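PDB 3KXW: saframycin Mx1 synthetase B from Legionella pneumophila subsp. pneumophila, which is an AMP-binding enzyme of the ANL superfamily, with a large N-terminal portion and a smaller C-terminal domain. Local coordinates for residues F171-S176 with G222-I227; V185-H190 with E331-V336. All coordinates share one frame; numbering follows the deposited sequence.

Contact 1. Residues F171-S176 with G222-I227; sequences FLQYTS and GLIGCI. With 1ZZ (5'-O-[(S)-(dodecanoyloxy)(hydroxy)phosphoryl]adenosine), chain B.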
# COMPACT_ATOMS: atom_id res chain seq x y z
N PHE A 171 7.95 -6.62 13.66
CA PHE A 171 8.21 -5.35 12.98
C PHE A 171 7.12 -4.34 13.22
O PHE A 171 6.03 -4.70 13.64
CB PHE A 171 8.41 -5.55 11.47
CG PHE A 171 7.19 -6.04 10.74
CD1 PHE A 171 6.41 -5.18 9.96
CD2 PHE A 171 6.86 -7.39 10.76
CE1 PHE A 171 5.29 -5.66 9.24
CE2 PHE A 171 5.75 -7.86 10.05
CZ PHE A 171 4.97 -7.00 9.30
N LEU A 172 7.43 -3.08 12.99
CA LEU A 172 6.41 -2.05 13.04
C LEU A 172 6.01 -1.68 11.63
O LEU A 172 6.87 -1.36 10.83
CB LEU A 172 6.94 -0.81 13.74
CG LEU A 172 7.38 -0.98 15.19
CD1 LEU A 172 7.74 0.39 15.81
CD2 LEU A 172 6.31 -1.68 16.02
N GLN A 173 4.73 -1.72 11.32
CA GLN A 173 4.32 -1.15 10.05
C GLN A 173 3.53 0.14 10.26
O GLN A 173 2.46 0.15 10.87
CB GLN A 173 3.58 -2.16 9.15
CG GLN A 173 2.39 -2.90 9.71
CD GLN A 173 1.70 -3.81 8.64
OE1 GLN A 173 2.01 -3.71 7.45
NE2 GLN A 173 0.79 -4.70 9.07
N TYR A 174 4.10 1.23 9.77
CA TYR A 174 3.46 2.53 9.91
C TYR A 174 2.41 2.75 8.84
O TYR A 174 2.67 2.51 7.66
CB TYR A 174 4.52 3.63 9.91
CG TYR A 174 5.19 3.73 11.25
CD1 TYR A 174 4.68 4.57 12.23
CD2 TYR A 174 6.29 2.96 11.56
CE1 TYR A 174 5.27 4.65 13.46
CE2 TYR A 174 6.89 3.04 12.80
CZ TYR A 174 6.37 3.87 13.75
OH TYR A 174 6.96 3.94 15.00
N THR A 175 1.22 3.18 9.24
CA THR A 175 0.13 3.32 8.28
C THR A 175 0.17 4.70 7.68
O THR A 175 0.88 5.58 8.17
CB THR A 175 -1.23 3.13 8.95
OG1 THR A 175 -1.40 4.13 9.96
CG2 THR A 175 -1.33 1.76 9.59
N SER A 176 -0.60 4.91 6.61
CA SER A 176 -0.79 6.27 6.12
C SER A 176 -1.78 6.97 7.04
O SER A 176 -2.41 6.34 7.91
CB SER A 176 -1.34 6.27 4.69
OG SER A 176 -2.65 5.74 4.66
N GLY A 222 2.58 -4.49 -0.29
CA GLY A 222 3.80 -4.77 -1.03
C GLY A 222 4.84 -5.50 -0.18
O GLY A 222 5.69 -6.21 -0.72
N LEU A 223 4.79 -5.33 1.14
CA LEU A 223 5.72 -6.03 2.03
C LEU A 223 5.17 -7.42 2.40
O LEU A 223 5.81 -8.44 2.13
CB LEU A 223 5.95 -5.21 3.32
CG LEU A 223 6.74 -5.95 4.41
CD1 LEU A 223 8.11 -6.41 3.90
CD2 LEU A 223 6.89 -5.10 5.69
N ILE A 224 3.98 -7.46 3.00
CA ILE A 224 3.47 -8.71 3.57
C ILE A 224 2.95 -9.64 2.47
O ILE A 224 3.28 -10.81 2.43
CB ILE A 224 2.40 -8.42 4.63
CG1 ILE A 224 3.03 -7.62 5.81
CG2 ILE A 224 1.73 -9.71 5.11
CD1 ILE A 224 2.02 -7.20 6.83
N GLY A 225 2.15 -9.08 1.57
CA GLY A 225 1.62 -9.84 0.45
C GLY A 225 2.65 -10.27 -0.57
O GLY A 225 2.68 -11.43 -0.96
N CYS A 226 3.48 -9.35 -1.02
CA CYS A 226 4.26 -9.63 -2.23
C CYS A 226 5.74 -10.00 -1.97
O CYS A 226 6.46 -10.35 -2.89
CB CYS A 226 4.17 -8.46 -3.20
SG CYS A 226 2.46 -8.12 -3.66
N ILE A 227 6.17 -9.92 -0.72
CA ILE A 227 7.56 -10.31 -0.39
C ILE A 227 7.59 -11.40 0.68
O ILE A 227 8.17 -12.48 0.46
CB ILE A 227 8.41 -9.10 0.08
CG1 ILE A 227 8.51 -8.02 -1.00
CG2 ILE A 227 9.84 -9.56 0.47
CD1 ILE A 227 9.12 -6.72 -0.54
P 1ZZ B . -3.53 0.11 5.21
C1 1ZZ B . -0.12 -11.81 -2.56
N1 1ZZ B . -9.19 -0.31 2.20
O1 1ZZ B . -4.56 -1.24 2.43
C2 1ZZ B . -0.90 -10.50 -2.40
N2 1ZZ B . -9.05 -2.33 1.25
O2 1ZZ B . -3.33 -1.35 4.43
C3 1ZZ B . -1.95 -10.59 -1.28
N3 1ZZ B . -11.51 0.38 1.19
O3 1ZZ B . -3.39 -0.11 6.64
C4 1ZZ B . -2.41 -9.19 -0.85
N4 1ZZ B . -12.39 -1.33 -0.26
O4 1ZZ B . -2.41 1.13 4.67
C5 1ZZ B . -3.74 -9.21 -0.08
N5 1ZZ B . -11.39 -3.41 -0.64
O5 1ZZ B . -5.02 0.78 4.86
C6 1ZZ B . -4.16 -7.76 0.19
O6 1ZZ B . -7.42 0.98 3.35
C7 1ZZ B . -5.53 -7.39 0.81
O7 1ZZ B . -9.89 1.84 4.62
C8 1ZZ B . -5.94 -5.90 0.92
O8 1ZZ B . -8.85 0.54 6.44
C9 1ZZ B . -5.30 -5.30 2.19
C10 1ZZ B . -5.00 -3.79 2.09
C11 1ZZ B . -4.12 -3.39 3.31
C12 1ZZ B . -4.38 -1.91 3.64
C13 1ZZ B . -6.21 0.06 5.05
C14 1ZZ B . -7.31 0.83 4.64
C15 1ZZ B . -8.68 0.26 5.14
C16 1ZZ B . -9.58 0.81 4.34
C17 1ZZ B . -8.88 0.73 3.08
C18 1ZZ B . -8.42 -1.53 2.03
C19 1ZZ B . -10.29 -1.63 0.82
C20 1ZZ B . -10.38 -0.48 1.42
C21 1ZZ B . -12.46 0.01 0.36
C22 1ZZ B . -11.44 -2.08 -0.07
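Strand 171-174, through Phe171 and Gln173, faces Leu223 and Ile224 of helix 222-227, the two short axes approaching to 11.6 Å at an angle of 114°. Phe171 and Gln173, two residues apart, both point toward the helix. The ring of Phe171 meets Ile224 at its edge, with CZ 3.9 Å from the CD1 methyl and close to the ring plane. The neighbouring ring atom, Phe171 CE1, touches Leu223 CD2 obliquely, also at 3.9 Å, and the two side chains run past each other in opposite directions. Phe171 and Phe82 form an edge-to-face ring pair. The strand is one arm of the antiparallel hairpin 169-174/184-188, whose connection, beginning at Thr175 and Ser176, is the serine-, threonine- and glycine-rich loop that serves ANL enzymes as a phosphate-binding motif. Beyond CG the Gln173 chain is extended (chi2 176°), carrying its amide to the helix roughly at right angles to Ile224. There Ile224 CD1 lies off the outer end of the amide and out of its plane, 3.5 Å from Gln173 OE1 and 3.6 Å from Gln173 NE2. A hydrogen bond from Gln173 NE2 to Thr333 O helps to fix the rotation of that amide. One residue further along the helix, Gly225 O is 3.2 Å from C1, the terminal carbon of the dodecanoyl chain of 1ZZ.

Contact 2. Residues V185-H190 with E331-V336; sequences VMVSHH and EATLLV. With 1ZZ (5'-O-[(S)-(dodecanoyloxy)(hydroxy)phosphoryl]adenosine), chain B.
Val185 and Val187 turn their side chains from one face of their strand onto Glu331 and Thr333, and no hydrogen bond joins the two segments. The strand is the second arm of the hairpin 169-174/184-188, whose two arms are joined by the phosphate-binding loop of the ANL fold, and 331-336 ends in the first two residues of strand 335-338, part of a different sheet. The branches of Val185 divide their work: CG1 rests on the backbone at Glu331 CA (3.9 Å), while CG2 lies 4.1 Å from Glu331 CG. Glu331 starts away from the hairpin at CB, but the bend in its chain (chi2 88°) brings CD alongside that same Val185 methyl. Further along, Val187 CG1 meets the fork of Thr333, 4.0 Å from OG1 and 4.2 Å from CG2, the two side chains being set at a slant.

One oxygen of each partner side chain is held from outside: Glu331 OE2 is hydrogen-bonded to Tyr413 OH, and Thr333 OG1 to Ser408 O. Thr333 is the central residue of a classic gamma-turn (phi 71°, psi -67°), closed by a weak bond from Leu334 N to Ala332 O. The strand itself ends at Ser188, the N-cap of helix 189-202, with OG bonded to Asn191 N; from the same helix Asn195 OD1 accepts Leu335 N. The turn and this anchor deliver the next two leucines to the ligand. Leu334 CD1 is 3.5 Å from 1ZZ C11, next to the acyl carbon C12, and Leu335 CD1 touches C7 of the same chain at 3.8 Å.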
# COMPACT_ATOMS: atom_id res chain seq x y z
N VAL A 185 2.07 -0.03 13.73
CA VAL A 185 1.35 -1.24 14.11
C VAL A 185 2.35 -2.33 14.51
O VAL A 185 3.28 -2.64 13.76
CB VAL A 185 0.46 -1.73 12.95
CG1 VAL A 185 -0.19 -3.07 13.32
CG2 VAL A 185 -0.58 -0.64 12.59
N MSE A 186 2.15 -2.90 15.69
CA MSE A 186 3.07 -3.89 16.23
C MSE A 186 2.67 -5.28 15.75
O MSE A 186 1.74 -5.87 16.28
CB MSE A 186 3.03 -3.83 17.75
CG MSE A 186 3.29 -2.41 18.25
SE MSE A 186 2.72 -2.16 20.13
CE MSE A 186 3.84 -3.44 21.00
N VAL A 187 3.36 -5.78 14.72
CA VAL A 187 3.04 -7.11 14.16
C VAL A 187 3.92 -8.17 14.80
O VAL A 187 5.15 -8.13 14.66
CB VAL A 187 3.23 -7.11 12.63
CG1 VAL A 187 2.80 -8.46 12.02
CG2 VAL A 187 2.43 -5.98 12.04
N SER A 188 3.30 -9.10 15.52
CA SER A 188 4.07 -10.14 16.20
C SER A 188 4.49 -11.22 15.21
O SER A 188 3.98 -11.27 14.10
CB SER A 188 3.26 -10.77 17.35
OG SER A 188 2.21 -11.57 16.84
N HIS A 189 5.43 -12.08 15.61
CA HIS A 189 5.80 -13.21 14.79
C HIS A 189 4.62 -14.13 14.49
O HIS A 189 4.50 -14.66 13.38
CB HIS A 189 6.97 -13.97 15.43
CG HIS A 189 8.29 -13.31 15.22
ND1 HIS A 189 8.97 -13.39 14.03
CD2 HIS A 189 9.05 -12.53 16.03
CE1 HIS A 189 10.09 -12.69 14.11
NE2 HIS A 189 10.17 -12.16 15.32
N HIS A 190 3.75 -14.31 15.48
CA HIS A 190 2.54 -15.13 15.33
C HIS A 190 1.53 -14.44 14.39
O HIS A 190 0.91 -15.09 13.55
CB HIS A 190 1.94 -15.44 16.72
CG HIS A 190 0.82 -16.44 16.73
ND1 HIS A 190 1.00 -17.77 16.42
CD2 HIS A 190 -0.48 -16.31 17.09
CE1 HIS A 190 -0.15 -18.41 16.53
NE2 HIS A 190 -1.07 -17.55 16.94
N GLU A 331 -3.57 -3.03 10.79
CA GLU A 331 -3.95 -3.41 12.16
C GLU A 331 -4.36 -4.88 12.25
O GLU A 331 -4.36 -5.48 13.33
CB GLU A 331 -5.06 -2.50 12.70
CG GLU A 331 -4.58 -1.10 13.08
CD GLU A 331 -4.61 -0.13 11.91
OE1 GLU A 331 -4.64 -0.60 10.74
OE2 GLU A 331 -4.61 1.11 12.15
N ALA A 332 -4.72 -5.46 11.11
CA ALA A 332 -5.04 -6.89 11.05
C ALA A 332 -3.97 -7.65 10.26
O ALA A 332 -4.23 -8.71 9.68
CB ALA A 332 -6.41 -7.11 10.45
N THR A 333 -2.75 -7.10 10.30
CA THR A 333 -1.60 -7.60 9.56
C THR A 333 -1.76 -7.31 8.08
O THR A 333 -1.04 -6.49 7.53
CB THR A 333 -1.28 -9.09 9.86
OG1 THR A 333 -1.03 -9.24 11.26
CG2 THR A 333 -0.07 -9.51 9.14
N LEU A 334 -2.72 -7.96 7.43
CA LEU A 334 -3.02 -7.56 6.06
C LEU A 334 -4.39 -8.04 5.63
O LEU A 334 -5.34 -7.28 5.68
CB LEU A 334 -1.96 -8.07 5.08
CG LEU A 334 -2.14 -7.55 3.64
CD1 LEU A 334 -1.87 -6.05 3.56
CD2 LEU A 334 -1.20 -8.33 2.72
N LEU A 335 -4.49 -9.30 5.23
CA LEU A 335 -5.69 -9.76 4.51
C LEU A 335 -6.83 -10.12 5.45
O LEU A 335 -6.65 -10.96 6.32
CB LEU A 335 -5.32 -10.98 3.64
CG LEU A 335 -6.44 -11.66 2.87
CD1 LEU A 335 -7.06 -10.71 1.80
CD2 LEU A 335 -5.92 -12.96 2.25
N VAL A 336 -8.01 -9.52 5.22
CA VAL A 336 -9.21 -9.74 6.05
C VAL A 336 -10.32 -10.43 5.28
O VAL A 336 -10.90 -11.40 5.77
CB VAL A 336 -9.73 -8.40 6.65
CG1 VAL A 336 -11.08 -8.58 7.41
CG2 VAL A 336 -8.68 -7.83 7.60
P 1ZZ B . -3.53 0.11 5.21
C1 1ZZ B . -0.12 -11.81 -2.56
N1 1ZZ B . -9.19 -0.31 2.20
O1 1ZZ B . -4.56 -1.24 2.43
C2 1ZZ B . -0.90 -10.50 -2.40
N2 1ZZ B . -9.05 -2.33 1.25
O2 1ZZ B . -3.33 -1.35 4.43
C3 1ZZ B . -1.95 -10.59 -1.28
N3 1ZZ B . -11.51 0.38 1.19
O3 1ZZ B . -3.39 -0.11 6.64
C4 1ZZ B . -2.41 -9.19 -0.85
N4 1ZZ B . -12.39 -1.33 -0.26
O4 1ZZ B . -2.41 1.13 4.67
C5 1ZZ B . -3.74 -9.21 -0.08
N5 1ZZ B . -11.39 -3.41 -0.64
O5 1ZZ B . -5.02 0.78 4.86
C6 1ZZ B . -4.16 -7.76 0.19
O6 1ZZ B . -7.42 0.98 3.35
C7 1ZZ B . -5.53 -7.39 0.81
O7 1ZZ B . -9.89 1.84 4.62
C8 1ZZ B . -5.94 -5.90 0.92
O8 1ZZ B . -8.85 0.54 6.44
C9 1ZZ B . -5.30 -5.30 2.19
C10 1ZZ B . -5.00 -3.79 2.09
C11 1ZZ B . -4.12 -3.39 3.31
C12 1ZZ B . -4.38 -1.91 3.64
C13 1ZZ B . -6.21 0.06 5.05
C14 1ZZ B . -7.31 0.83 4.64
C15 1ZZ B . -8.68 0.26 5.14
C16 1ZZ B . -9.58 0.81 4.34
C17 1ZZ B . -8.88 0.73 3.08
C18 1ZZ B . -8.42 -1.53 2.03
C19 1ZZ B . -10.29 -1.63 0.82
C20 1ZZ B . -10.38 -0.48 1.42
C21 1ZZ B . -12.46 0.01 0.36
C22 1ZZ B . -11.44 -2.08 -0.07

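The centres of contacts 1 and 2 lie 9 Å apart, and their segments alternate along the chain. The hairpin joins them directly, with Gln173 O 2.9 Å from Val185 N in a probable hydrogen bond between its two strands. A second bridge leaves the sheet: the Thr333 carbonyl of contact 2 that takes the Gln173 amide bond (3.0 Å, NE2 to O) also packs with its O 3.2 Å from Ile224 CD1, so one carbonyl meets both sides of contact 1. Nearer the ligand, Leu334 CD2 packs 3.6 Å from Gly225 N. Gly225, Leu334 and Leu335 thus line the dodecanoyl pocket of 1ZZ together, while Ala330 N, just before segment 331-336, is hydrogen-bonded to the same ligand.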